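Local coordinates for protein alpha-L-arabinofuranosidase B (Aspergillus kawachii, PDB 6SXT) that hydrolyses terminal non-reducing alpha-L-arabinofuranosyl residues from arabinoxylan, L-arabinan and related plant polysaccharides, as a retaining glycosidase of family GH54, at residues Ala88-Phe93 / Asp99-Leu104; Ala454-Asn457 / Phe463-Lys466; Ala17-Thr22 / Phe162-Ala167; Gly257-Tyr262 / Asn266-Glu271. All coordinates share one frame; numbering follows the deposited sequence.

Contact 1 (Ala88-Phe93 / Asp99-Leu104)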
loop_
_atom_site.group_PDB
_atom_site.type_symbol
_atom_site.label_atom_id
_atom_site.label_comp_id
_atom_site.label_asym_id
_atom_site.label_seq_id
_atom_site.Cartn_x
_atom_site.Cartn_y
_atom_site.Cartn_z
ATOM N N ALA A 88 -2.297 -8.211 -10.778
ATOM C CA ALA A 88 -3.362 -9.187 -10.589
ATOM C C ALA A 88 -4.376 -9.024 -11.724
ATOM O O ALA A 88 -4.794 -7.923 -12.114
ATOM C CB ALA A 88 -4.020 -9.052 -9.270
ATOM N N PRO A 89 -4.860 -10.188 -12.217
ATOM C CA PRO A 89 -5.847 -10.182 -13.300
ATOM C C PRO A 89 -7.274 -10.040 -12.826
ATOM O O PRO A 89 -7.633 -10.320 -11.694
ATOM C CB PRO A 89 -5.637 -11.589 -13.881
ATOM C CG PRO A 89 -5.322 -12.450 -12.680
ATOM C CD PRO A 89 -4.439 -11.532 -11.832
ATOM N N PRO A 90 -8.193 -9.724 -13.766
ATOM C CA PRO A 90 -9.602 -9.747 -13.425
ATOM C C PRO A 90 -10.045 -11.143 -12.985
ATOM O O PRO A 90 -9.501 -12.164 -13.437
ATOM C CB PRO A 90 -10.245 -9.330 -14.780
ATOM C CG PRO A 90 -9.299 -9.797 -15.793
ATOM C CD PRO A 90 -7.925 -9.504 -15.190
ATOM N N GLY A 91 -11.048 -11.187 -12.131
ATOM C CA GLY A 91 -11.627 -12.450 -11.669
ATOM C C GLY A 91 -13.131 -12.318 -11.504
ATOM O O GLY A 91 -13.791 -11.700 -12.385
ATOM N N GLY A 92 -13.659 -12.763 -10.374
ATOM C CA GLY A 92 -15.066 -12.532 -10.018
ATOM C C GLY A 92 -15.413 -11.071 -10.094
ATOM O O GLY A 92 -16.506 -10.714 -10.574
ATOM N N PHE A 93 -14.483 -10.190 -9.679
ATOM C CA PHE A 93 -14.567 -8.740 -9.822
ATOM C C PHE A 93 -13.500 -8.273 -10.785
ATOM O O PHE A 93 -12.374 -8.845 -10.860
ATOM C CB PHE A 93 -14.418 -8.054 -8.465
ATOM C CG PHE A 93 -15.519 -8.369 -7.499
ATOM C CD1 PHE A 93 -16.672 -7.597 -7.489
ATOM C CD2 PHE A 93 -15.412 -9.427 -6.623
ATOM C CE1 PHE A 93 -17.674 -7.863 -6.571
ATOM C CE2 PHE A 93 -16.434 -9.732 -5.730
ATOM C CZ PHE A 93 -17.569 -8.946 -5.722
ATOM N N ASP A 99 -8.191 -3.788 -19.201
ATOM C CA ASP A 99 -8.759 -5.140 -19.369
ATOM C C ASP A 99 -9.201 -5.708 -18.008
ATOM O O ASP A 99 -9.293 -6.917 -17.913
ATOM C CB ASP A 99 -7.767 -6.056 -20.070
ATOM C CG ASP A 99 -7.557 -5.667 -21.528
ATOM O OD1 ASP A 99 -8.433 -5.002 -22.080
ATOM O OD2 ASP A 99 -6.480 -5.927 -22.032
ATOM N N GLY A 100 -9.482 -4.869 -17.004
ATOM C CA GLY A 100 -9.952 -5.303 -15.684
ATOM C C GLY A 100 -8.833 -5.852 -14.806
ATOM O O GLY A 100 -9.156 -6.424 -13.750
ATOM N N TYR A 101 -7.584 -5.697 -15.215
ATOM C CA TYR A 101 -6.449 -5.945 -14.283
ATOM C C TYR A 101 -6.521 -4.939 -13.145
ATOM O O TYR A 101 -7.191 -3.892 -13.193
ATOM C CB TYR A 101 -5.086 -5.845 -14.971
ATOM C CG TYR A 101 -4.710 -7.119 -15.658
ATOM C CD1 TYR A 101 -5.319 -7.491 -16.858
ATOM C CD2 TYR A 101 -3.717 -7.945 -15.153
ATOM C CE1 TYR A 101 -4.990 -8.692 -17.463
ATOM C CE2 TYR A 101 -3.395 -9.146 -15.744
ATOM C CZ TYR A 101 -4.056 -9.527 -16.892
ATOM O OH TYR A 101 -3.690 -10.695 -17.506
ATOM N N ASP A 102 -5.856 -5.320 -12.049
ATOM C CA ASP A 102 -5.712 -4.389 -10.921
ATOM C C ASP A 102 -4.541 -3.457 -11.172
ATOM O O ASP A 102 -3.722 -3.682 -12.052
ATOM C CB ASP A 102 -5.504 -5.196 -9.657
ATOM C CG ASP A 102 -6.676 -6.060 -9.235
ATOM O OD1 ASP A 102 -7.810 -5.811 -9.712
ATOM O OD2 ASP A 102 -6.445 -7.026 -8.489
ATOM N N ASN A 103 -4.532 -2.334 -10.460
ATOM C CA ASN A 103 -3.428 -1.375 -10.539
ATOM C C ASN A 103 -2.146 -2.001 -9.923
ATOM O O ASN A 103 -2.230 -2.771 -8.920
ATOM C CB ASN A 103 -3.716 -0.118 -9.757
ATOM C CG ASN A 103 -4.876 0.707 -10.270
ATOM O OD1 ASN A 103 -5.595 1.271 -9.461
ATOM N ND2 ASN A 103 -5.025 0.820 -11.587
ATOM N N LEU A 104 -1.026 -1.581 -10.484
ATOM C CA LEU A 104 0.289 -1.724 -9.812
ATOM C C LEU A 104 0.439 -0.652 -8.736
ATOM O O LEU A 104 -0.069 0.481 -8.849
ATOM C CB LEU A 104 1.398 -1.616 -10.842
ATOM C CG LEU A 104 1.426 -2.743 -11.875
ATOM C CD1 LEU A 104 2.431 -2.394 -12.934
ATOM C CD2 LEU A 104 1.736 -4.053 -11.252
#

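Contact 2 (Ala454-Asn457 / Phe463-Lys466)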
loop_
_atom_site.group_PDB
_atom_site.type_symbol
_atom_site.label_atom_id
_atom_site.label_comp_id
_atom_site.label_asym_id
_atom_site.label_seq_id
_atom_site.Cartn_x
_atom_site.Cartn_y
_atom_site.Cartn_z
ATOM N N ALA A 454 -6.192 14.395 -9.454
ATOM C CA ALA A 454 -5.142 13.503 -8.907
ATOM C C ALA A 454 -4.861 12.491 -10.023
ATOM O O ALA A 454 -5.625 11.551 -10.195
ATOM C CB ALA A 454 -5.628 12.880 -7.627
ATOM N N ALA A 455 -3.874 12.803 -10.837
ATOM C CA ALA A 455 -3.593 12.062 -12.091
ATOM C C ALA A 455 -2.354 11.179 -11.904
ATOM O O ALA A 455 -1.384 11.598 -11.240
ATOM C CB ALA A 455 -3.334 13.008 -13.229
ATOM N N SER A 456 -2.395 10.050 -12.595
ATOM C CA SER A 456 -1.225 9.169 -12.759
ATOM C C SER A 456 -0.529 9.477 -14.081
ATOM O O SER A 456 -1.125 10.022 -15.013
ATOM C CB SER A 456 -1.606 7.740 -12.573
ATOM O OG SER A 456 -2.570 7.315 -13.539
ATOM N N ASN A 457 0.733 9.051 -14.178
ATOM C CA ASN A 457 1.596 9.210 -15.361
ATOM C C ASN A 457 1.236 8.083 -16.321
ATOM O O ASN A 457 1.865 7.018 -16.268
ATOM C CB ASN A 457 3.058 9.255 -14.937
ATOM C CG ASN A 457 4.074 9.614 -16.005
ATOM O OD1 ASN A 457 5.302 9.552 -15.765
ATOM N ND2 ASN A 457 3.582 10.078 -17.121
ATOM N N PHE A 463 -7.327 12.382 -18.057
ATOM C CA PHE A 463 -6.423 13.348 -17.396
ATOM C C PHE A 463 -5.166 12.638 -16.833
ATOM O O PHE A 463 -4.339 13.322 -16.254
ATOM C CB PHE A 463 -7.140 14.081 -16.268
ATOM C CG PHE A 463 -7.935 13.227 -15.325
ATOM C CD1 PHE A 463 -7.322 12.540 -14.275
ATOM C CD2 PHE A 463 -9.313 13.087 -15.470
ATOM C CE1 PHE A 463 -8.086 11.798 -13.399
ATOM C CE2 PHE A 463 -10.065 12.300 -14.614
ATOM C CZ PHE A 463 -9.462 11.669 -13.549
ATOM N N ASP A 464 -5.031 11.343 -17.079
ATOM C CA ASP A 464 -3.773 10.608 -16.805
ATOM C C ASP A 464 -2.876 10.642 -18.025
ATOM O O ASP A 464 -1.869 9.901 -18.067
ATOM C CB ASP A 464 -4.033 9.150 -16.435
ATOM C CG ASP A 464 -4.899 8.885 -15.218
ATOM O OD1 ASP A 464 -4.917 9.730 -14.310
ATOM O OD2 ASP A 464 -5.582 7.828 -15.209
ATOM N N SER A 465 -3.127 11.526 -19.000
ATOM C CA SER A 465 -2.241 11.617 -20.185
ATOM C C SER A 465 -0.766 11.733 -19.815
ATOM O O SER A 465 -0.333 12.586 -19.008
ATOM C CB SER A 465 -2.662 12.760 -21.093
ATOM O OG SER A 465 -1.769 12.843 -22.171
ATOM N N LYS A 466 0.094 10.958 -20.491
ATOM C CA LYS A 466 1.538 11.124 -20.317
ATOM C C LYS A 466 2.047 12.417 -20.918
ATOM O O LYS A 466 3.089 12.900 -20.502
ATOM C CB LYS A 466 2.272 9.933 -20.943
ATOM C CG LYS A 466 2.000 8.630 -20.216
ATOM C CD LYS A 466 3.065 7.618 -20.589
ATOM C CE LYS A 466 3.324 6.617 -19.503
ATOM N NZ LYS A 466 4.486 5.802 -19.848
HETATM O O HOH W 1 4.910 11.268 -19.154
#

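Contact 3 (Ala17-Thr22 / Phe162-Ala167)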
loop_
_atom_site.group_PDB
_atom_site.type_symbol
_atom_site.label_atom_id
_atom_site.label_comp_id
_atom_site.label_asym_id
_atom_site.label_seq_id
_atom_site.Cartn_x
_atom_site.Cartn_y
_atom_site.Cartn_z
ATOM N N ALA A 17 7.486 -19.535 -0.859
ATOM C CA ALA A 17 7.360 -18.237 -1.541
ATOM C C ALA A 17 7.870 -17.218 -0.549
ATOM O O ALA A 17 7.495 -17.290 0.643
ATOM C CB ALA A 17 5.928 -17.982 -1.932
ATOM N N ALA A 18 8.682 -16.284 -0.998
ATOM C CA ALA A 18 9.332 -15.330 -0.073
ATOM C C ALA A 18 9.403 -13.994 -0.800
ATOM O O ALA A 18 10.100 -13.876 -1.834
ATOM C CB ALA A 18 10.711 -15.832 0.298
ATOM N N HIS A 19 8.676 -13.023 -0.318
ATOM C CA HIS A 19 8.436 -11.765 -1.064
ATOM C C HIS A 19 8.805 -10.552 -0.200
ATOM O O HIS A 19 8.276 -10.409 0.910
ATOM C CB HIS A 19 6.970 -11.658 -1.374
ATOM C CG HIS A 19 6.448 -12.738 -2.246
ATOM N ND1 HIS A 19 5.420 -13.576 -1.835
ATOM C CD2 HIS A 19 6.803 -13.101 -3.483
ATOM C CE1 HIS A 19 5.155 -14.423 -2.812
ATOM N NE2 HIS A 19 5.960 -14.167 -3.856
ATOM N N SER A 20 9.669 -9.677 -0.688
ATOM C CA SER A 20 9.954 -8.423 0.038
ATOM C C SER A 20 10.562 -7.421 -0.909
ATOM O O SER A 20 11.465 -7.778 -1.678
ATOM C CB SER A 20 10.930 -8.629 1.208
ATOM O OG SER A 20 11.135 -7.375 1.853
ATOM N N THR A 21 10.127 -6.165 -0.795
ATOM C CA THR A 21 10.760 -5.047 -1.491
ATOM C C THR A 21 11.786 -4.374 -0.600
ATOM O O THR A 21 12.485 -3.493 -1.093
ATOM C CB THR A 21 9.717 -4.094 -2.069
ATOM O OG1 THR A 21 8.928 -3.614 -0.965
ATOM C CG2 THR A 21 8.852 -4.746 -3.112
ATOM N N THR A 22 11.821 -4.705 0.679
ATOM C CA THR A 22 12.741 -4.063 1.631
ATOM C C THR A 22 14.048 -4.826 1.798
ATOM O O THR A 22 15.070 -4.165 2.019
ATOM C CB THR A 22 12.069 -3.765 2.958
ATOM O OG1 THR A 22 11.753 -5.022 3.539
ATOM C CG2 THR A 22 10.841 -2.888 2.776
ATOM N N PHE A 162 -7.886 -6.883 2.133
ATOM C CA PHE A 162 -6.409 -6.701 2.074
ATOM C C PHE A 162 -5.785 -8.000 2.569
ATOM O O PHE A 162 -5.596 -8.186 3.792
ATOM C CB PHE A 162 -5.950 -5.498 2.904
ATOM C CG PHE A 162 -4.474 -5.280 2.724
ATOM C CD1 PHE A 162 -4.022 -4.771 1.532
ATOM C CD2 PHE A 162 -3.547 -5.689 3.679
ATOM C CE1 PHE A 162 -2.675 -4.602 1.276
ATOM C CE2 PHE A 162 -2.185 -5.545 3.420
ATOM C CZ PHE A 162 -1.767 -5.000 2.234
ATOM N N ASP A 163 -5.511 -8.904 1.652
ATOM C CA ASP A 163 -5.059 -10.267 1.953
ATOM C C ASP A 163 -3.619 -10.518 1.489
ATOM O O ASP A 163 -3.154 -9.928 0.523
ATOM C CB ASP A 163 -5.913 -11.373 1.361
ATOM C CG ASP A 163 -7.303 -11.521 1.911
ATOM O OD1 ASP A 163 -7.693 -10.774 2.816
ATOM O OD2 ASP A 163 -8.040 -12.422 1.332
ATOM N N TYR A 164 -2.970 -11.463 2.145
ATOM C CA TYR A 164 -1.719 -12.059 1.648
ATOM C C TYR A 164 -1.787 -13.538 1.964
ATOM O O TYR A 164 -1.924 -13.927 3.148
ATOM C CB TYR A 164 -0.470 -11.455 2.298
ATOM C CG TYR A 164 0.811 -12.127 1.890
ATOM C CD1 TYR A 164 1.251 -12.071 0.578
ATOM C CD2 TYR A 164 1.579 -12.881 2.774
ATOM C CE1 TYR A 164 2.420 -12.685 0.165
ATOM C CE2 TYR A 164 2.764 -13.486 2.394
ATOM C CZ TYR A 164 3.202 -13.397 1.077
ATOM O OH TYR A 164 4.362 -14.032 0.721
ATOM N N GLY A 165 -1.705 -14.380 0.927
ATOM C CA GLY A 165 -1.617 -15.822 1.132
ATOM C C GLY A 165 -2.300 -16.650 0.068
ATOM O O GLY A 165 -2.309 -16.283 -1.100
ATOM N N ASN A 166 -2.840 -17.794 0.480
ATOM C CA ASN A 166 -3.227 -18.905 -0.413
ATOM C C ASN A 166 -4.634 -18.648 -0.956
ATOM O O ASN A 166 -5.551 -18.331 -0.158
ATOM C CB ASN A 166 -3.183 -20.209 0.379
ATOM C CG ASN A 166 -3.052 -21.470 -0.452
ATOM O OD1 ASN A 166 -3.804 -21.626 -1.426
ATOM N ND2 ASN A 166 -2.105 -22.328 -0.120
ATOM N N ALA A 167 -4.807 -18.767 -2.270
ATOM C CA ALA A 167 -6.091 -18.459 -2.894
ATOM C C ALA A 167 -6.376 -19.339 -4.111
ATOM O O ALA A 167 -5.633 -20.256 -4.378
ATOM C CB ALA A 167 -6.189 -17.009 -3.196
#

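Contact 4 (Gly257-Tyr262 / Asn266-Glu271)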
loop_
_atom_site.group_PDB
_atom_site.type_symbol
_atom_site.label_atom_id
_atom_site.label_comp_id
_atom_site.label_asym_id
_atom_site.label_seq_id
_atom_site.Cartn_x
_atom_site.Cartn_y
_atom_site.Cartn_z
ATOM N N GLY A 257 -6.312 -23.406 17.271
ATOM C CA GLY A 257 -7.172 -24.552 17.522
ATOM C C GLY A 257 -7.957 -24.925 16.316
ATOM O O GLY A 257 -7.522 -24.672 15.197
ATOM N N ALA A 258 -9.074 -25.608 16.555
ATOM C CA ALA A 258 -9.826 -26.261 15.477
ATOM C C ALA A 258 -10.336 -25.301 14.414
ATOM O O ALA A 258 -10.631 -24.092 14.623
ATOM C CB ALA A 258 -10.969 -27.025 16.118
ATOM N N ARG A 259 -10.565 -25.837 13.198
ATOM C CA ARG A 259 -11.274 -25.070 12.185
ATOM C C ARG A 259 -12.648 -24.635 12.656
ATOM O O ARG A 259 -13.214 -25.328 13.526
ATOM C CB ARG A 259 -11.516 -25.801 10.852
ATOM C CG ARG A 259 -10.243 -26.192 10.110
ATOM C CD ARG A 259 -9.671 -25.059 9.262
ATOM N NE ARG A 259 -8.336 -25.463 8.835
ATOM C CZ ARG A 259 -7.434 -24.615 8.294
ATOM N NH1 ARG A 259 -7.734 -23.359 8.067
ATOM N NH2 ARG A 259 -6.273 -25.100 8.001
ATOM N N PRO A 260 -13.162 -23.494 12.164
ATOM C CA PRO A 260 -14.483 -23.008 12.517
ATOM C C PRO A 260 -15.480 -24.132 12.176
ATOM O O PRO A 260 -15.346 -24.704 11.109
ATOM C CB PRO A 260 -14.719 -21.790 11.656
ATOM C CG PRO A 260 -13.303 -21.278 11.322
ATOM C CD PRO A 260 -12.512 -22.538 11.216
ATOM N N ASP A 261 -16.395 -24.422 13.096
ATOM C CA ASP A 261 -17.332 -25.572 12.951
ATOM C C ASP A 261 -18.490 -25.072 12.061
ATOM O O ASP A 261 -19.640 -24.931 12.529
ATOM C CB ASP A 261 -17.708 -26.127 14.340
ATOM C CG ASP A 261 -16.615 -26.872 15.154
ATOM O OD1 ASP A 261 -15.805 -27.623 14.592
ATOM O OD2 ASP A 261 -16.577 -26.716 16.395
ATOM N N TYR A 262 -18.225 -24.737 10.795
ATOM C CA TYR A 262 -19.214 -24.317 9.764
ATOM C C TYR A 262 -18.891 -25.088 8.479
ATOM O O TYR A 262 -17.737 -25.478 8.286
ATOM C CB TYR A 262 -19.203 -22.825 9.468
ATOM C CG TYR A 262 -19.404 -21.967 10.690
ATOM C CD1 TYR A 262 -18.321 -21.618 11.475
ATOM C CD2 TYR A 262 -20.663 -21.543 11.096
ATOM C CE1 TYR A 262 -18.472 -20.909 12.644
ATOM C CE2 TYR A 262 -20.837 -20.830 12.269
ATOM C CZ TYR A 262 -19.729 -20.499 13.035
ATOM O OH TYR A 262 -19.834 -19.784 14.183
ATOM N N ASN A 266 -13.517 -27.746 6.938
ATOM C CA ASN A 266 -12.687 -28.863 7.350
ATOM C C ASN A 266 -13.187 -30.108 6.631
ATOM O O ASN A 266 -14.373 -30.385 6.773
ATOM C CB ASN A 266 -12.723 -29.092 8.861
ATOM C CG ASN A 266 -11.767 -30.136 9.311
ATOM O OD1 ASN A 266 -10.578 -30.125 8.994
ATOM N ND2 ASN A 266 -12.273 -31.099 10.092
ATOM N N PRO A 267 -12.337 -30.821 5.871
ATOM C CA PRO A 267 -10.993 -30.361 5.514
ATOM C C PRO A 267 -11.077 -29.114 4.619
ATOM O O PRO A 267 -12.090 -28.733 4.036
ATOM C CB PRO A 267 -10.363 -31.503 4.708
ATOM C CG PRO A 267 -11.571 -32.220 4.149
ATOM C CD PRO A 267 -12.619 -32.122 5.231
ATOM N N MET A 268 -9.925 -28.421 4.513
ATOM C CA MET A 268 -9.795 -27.280 3.580
ATOM C C MET A 268 -9.586 -27.800 2.156
ATOM O O MET A 268 -9.178 -28.997 2.012
ATOM C CB MET A 268 -8.591 -26.388 3.982
ATOM C CG MET A 268 -8.781 -25.709 5.334
ATOM S SD MET A 268 -9.941 -24.424 5.426
ATOM C CE MET A 268 -9.032 -23.131 4.535
ATOM N N SER A 269 -9.773 -26.896 1.197
ATOM C CA SER A 269 -9.653 -27.129 -0.262
ATOM C C SER A 269 -8.705 -26.087 -0.883
ATOM O O SER A 269 -9.104 -25.401 -1.819
ATOM C CB SER A 269 -11.000 -27.056 -0.889
ATOM O OG SER A 269 -11.816 -28.053 -0.310
ATOM N N LYS A 270 -7.517 -25.924 -0.307
ATOM C CA LYS A 270 -6.657 -24.822 -0.806
ATOM C C LYS A 270 -6.204 -25.126 -2.231
ATOM O O LYS A 270 -5.993 -26.339 -2.573
ATOM C CB LYS A 270 -5.477 -24.646 0.120
ATOM C CG LYS A 270 -5.936 -24.247 1.517
ATOM C CD LYS A 270 -4.780 -23.942 2.393
ATOM C CE LYS A 270 -3.817 -25.053 2.546
ATOM N NZ LYS A 270 -4.445 -26.139 3.370
ATOM N N GLU A 271 -6.013 -24.075 -3.019
ATOM C CA GLU A 271 -5.684 -24.237 -4.454
ATOM C C GLU A 271 -4.226 -23.865 -4.751
ATOM O O GLU A 271 -3.764 -24.183 -5.853
ATOM C CB GLU A 271 -6.680 -23.434 -5.262
ATOM C CG GLU A 271 -8.126 -23.882 -5.009
ATOM C CD GLU A 271 -9.130 -23.367 -6.016
ATOM O OE1 GLU A 271 -8.728 -22.693 -6.984
ATOM O OE2 GLU A 271 -10.358 -23.558 -5.768
HETATM O O HOH W 2 -3.916 -25.116 5.719
HETATM O O HOH W 3 -8.592 -28.356 8.044
#

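Contact 1 (Ala88-Phe93 / Asp99-Leu104)
Proline-aromatic packing, closed by one backbone hydrogen bond, joins Ala88-Phe93 to Asp99-Leu104 within the long loop between strands 86-87 and 105-106 of the catalytic domain. The Tyr101 ring is the platform. Pro89 and Pro90 lie over the same face of it, each displaced toward the rim: Pro89 CA is 3.8 Å from the ring centroid and Pro90 CD 3.9 Å, two CH-pi contacts from successive residues. Pro89 CB adds a touch near Tyr101 CE2, while Pro90 CD rides above the Tyr101 CD1 side. The first torsion of Tyr101 (chi1 -83°) sets CG beside its own backbone N, which lays the ring against the two prolines. Beyond the ring, Pro90 CB packs 3.3 Å from Gly100 O, where the prolyl nitrogen has no hydrogen to offer.

At the other end of the contact, Asp102 N donates to Ala88 O over 2.8 Å, almost straight at 173°. The same carbonyl oxygen also receives a CA-H...O contact from Tyr101. Asp102 is buried, and its OD2, which lies against the methyl of Ala88, is hydrogen-bonded by Asn282. The contact thus combines C-H groups on one aromatic face with a single backbone hydrogen bond, which places the chain so that the Asp102 carboxylate is bonded to Asn282, next in sequence to the proton donor Asp281.

Contact 2 (Ala454-Asn457 / Phe463-Lys466)
Asp464 reaches across to the backbone of Ser456 and ties the chain leaving strand 451-455 to the loop that leads into helix 469-472, in the arabinose-binding beta-trefoil domain. With CG set beside its own backbone N (chi1 -59°), the carboxylate swings to the other segment, and OD1 accepts from Ser456 N over 3.1 Å. The N-H comes from above the carboxylate plane, 55° out of it, although the bond itself is fairly straight. OD1 also takes a salt bridge from Arg443, and OD2 is held by Gln461 N, so both oxygens of this buried group are engaged.

Ser456 OG packs 3.3 Å from Asp464 CG without a hydrogen bond to either carboxylate oxygen, being bonded to Gly458 O instead. One residue earlier on each segment, the methyl of Ala455 presses 3.2 Å from Phe463 O and meets the edge of the Phe463 ring, near its plane, at CD1.

Farther along, Asn457 and Lys466 cross at about a right angle. Asn457 CG lies anti to the backbone N (chi1 -171°), which brings Asn457 ND2 to 3.8 Å from Lys466 CG; a water accepts from Asn457 ND2 (2.7 Å) and donates to Lys466 O. The extended lysine chain passes Asn457 O with CE and ends in a salt bridge with Asp42 of the catalytic domain. Two charges with different tasks result: buried Asp464, probably kept ionised by Arg443, braces the trefoil internally, whereas Lys466, at the surface, links it to the other domain.

Contact 3 (Ala17-Thr22 / Phe162-Ala167)
The imidazole of His19 and the phenol of Tyr164 meet rim to rim, linking two sheets of the concanavalin-like catalytic domain: strand 15-20 of its large antiparallel sheet and strand 163-164, at the edge of a smaller sheet. Neither ring lies over the face of the other. Their planes stand nearly perpendicular, at 84°, and the centroids are 5.9 Å apart. Each ring therefore presents its edge, with ND1 of His19 close to the plane of the phenol and the tyrosine hydroxyl at the imidazole edge.

Both CB atoms are directed at the opposite segment. Tyr164 CG is anti to the backbone N (chi1 175°), which carries the phenol across the 10.5 Å between His19 CA and Tyr164 CA, the two side chains crossing at a slant. The backbones stay well apart, and no other pair of these segments helps to span the interval.

The histidine is held at both nitrogens, since NE2 is hydrogen-bonded to Asn83 O; that partner accepts, so NE2 probably carries a proton. Phe290 of strand 288-296 flanks the pair, touching both rings. Just before Tyr164, Asp163 belongs to the inhibitor pocket, so the bridge involves the same short strand that supplies a pocket residue, though the Tyr164 side chain itself is about 12 Å from the inhibitor. Its one polar link is the hydrogen bond between His19 ND1 and Tyr164 OH, 2.8 Å long with an angle of 161°.

Contact 4 (Gly257-Tyr262 / Asn266-Glu271)
Van der Waals packing dominates between Arg259 and Met268, whose side chains cross at about a right angle. Met268 CG sits over the centre of one face of the guanidinium, 3.4 Å from Arg259 CZ. The thioether follows the same flat group: Met268 SD lies 3.6 Å from Arg259 NH1, and CE approaches NH1 as well. Met268 is bent at both chi2 and chi3 (-72° and -73°), which folds SD and CE back toward the guanidinium. Nearer the backbone, Asn266 CB packs 4.0 Å from Arg259 CG, where the arginine chain makes its own bend.

Both segments belong to the loop that follows strand 250-257 of the large antiparallel sheet in the concanavalin-like catalytic domain and leads to strand 273-276. It doubles back so that Arg259 packs against Met268; Arg259 also touches Trp239 of strand 238-245. Pro267, within the returning part, follows a cis peptide bond.

No direct hydrogen bond joins the two segments; water does so. One water accepts from Arg259 NE at 3.0 Å and lies 2.8 Å from Asn266 OD1, one of several acceptors competing for its protons. A second accepts a weak bond from Arg259 NH2 and a shorter one, 2.6 Å, from Lys270 NZ.

Ionic and direct polar links go outward. Arg259 NH1 forms a salt bridge with Glu180 and NH2 donates to Gly235 O, which fixes the rotation of the guanidinium against the methionine, while Lys270 NZ is bonded to the carbonyls of Gly141 and Glu143.

How the contacts relate
Contacts 1, 3 and 4 belong to the catalytic domain and contact 2 to the arabinose-binding domain. Contact 1 lies nested in the loop closed by contact 3, their centres about 17 Å apart. Contacts 3 and 4 touch: Ala167 O packs 3.5 Å from Glu271 CB. The side chains of Asp102, Tyr164 and Met268 lie about 11, 12 and 10 Å from the inhibitor, whereas Asp163 of contact 3 touches it; the Met268 side chain is about 7 Å from that of the nucleophile Glu205. Of the other three, contact 1 is the nearest to contact 2, about 20 Å between centres, and contact 4 the farthest, about 45 Å; the side chain of Phe463 is instead about 4 Å from that of substrate-binding Phe403.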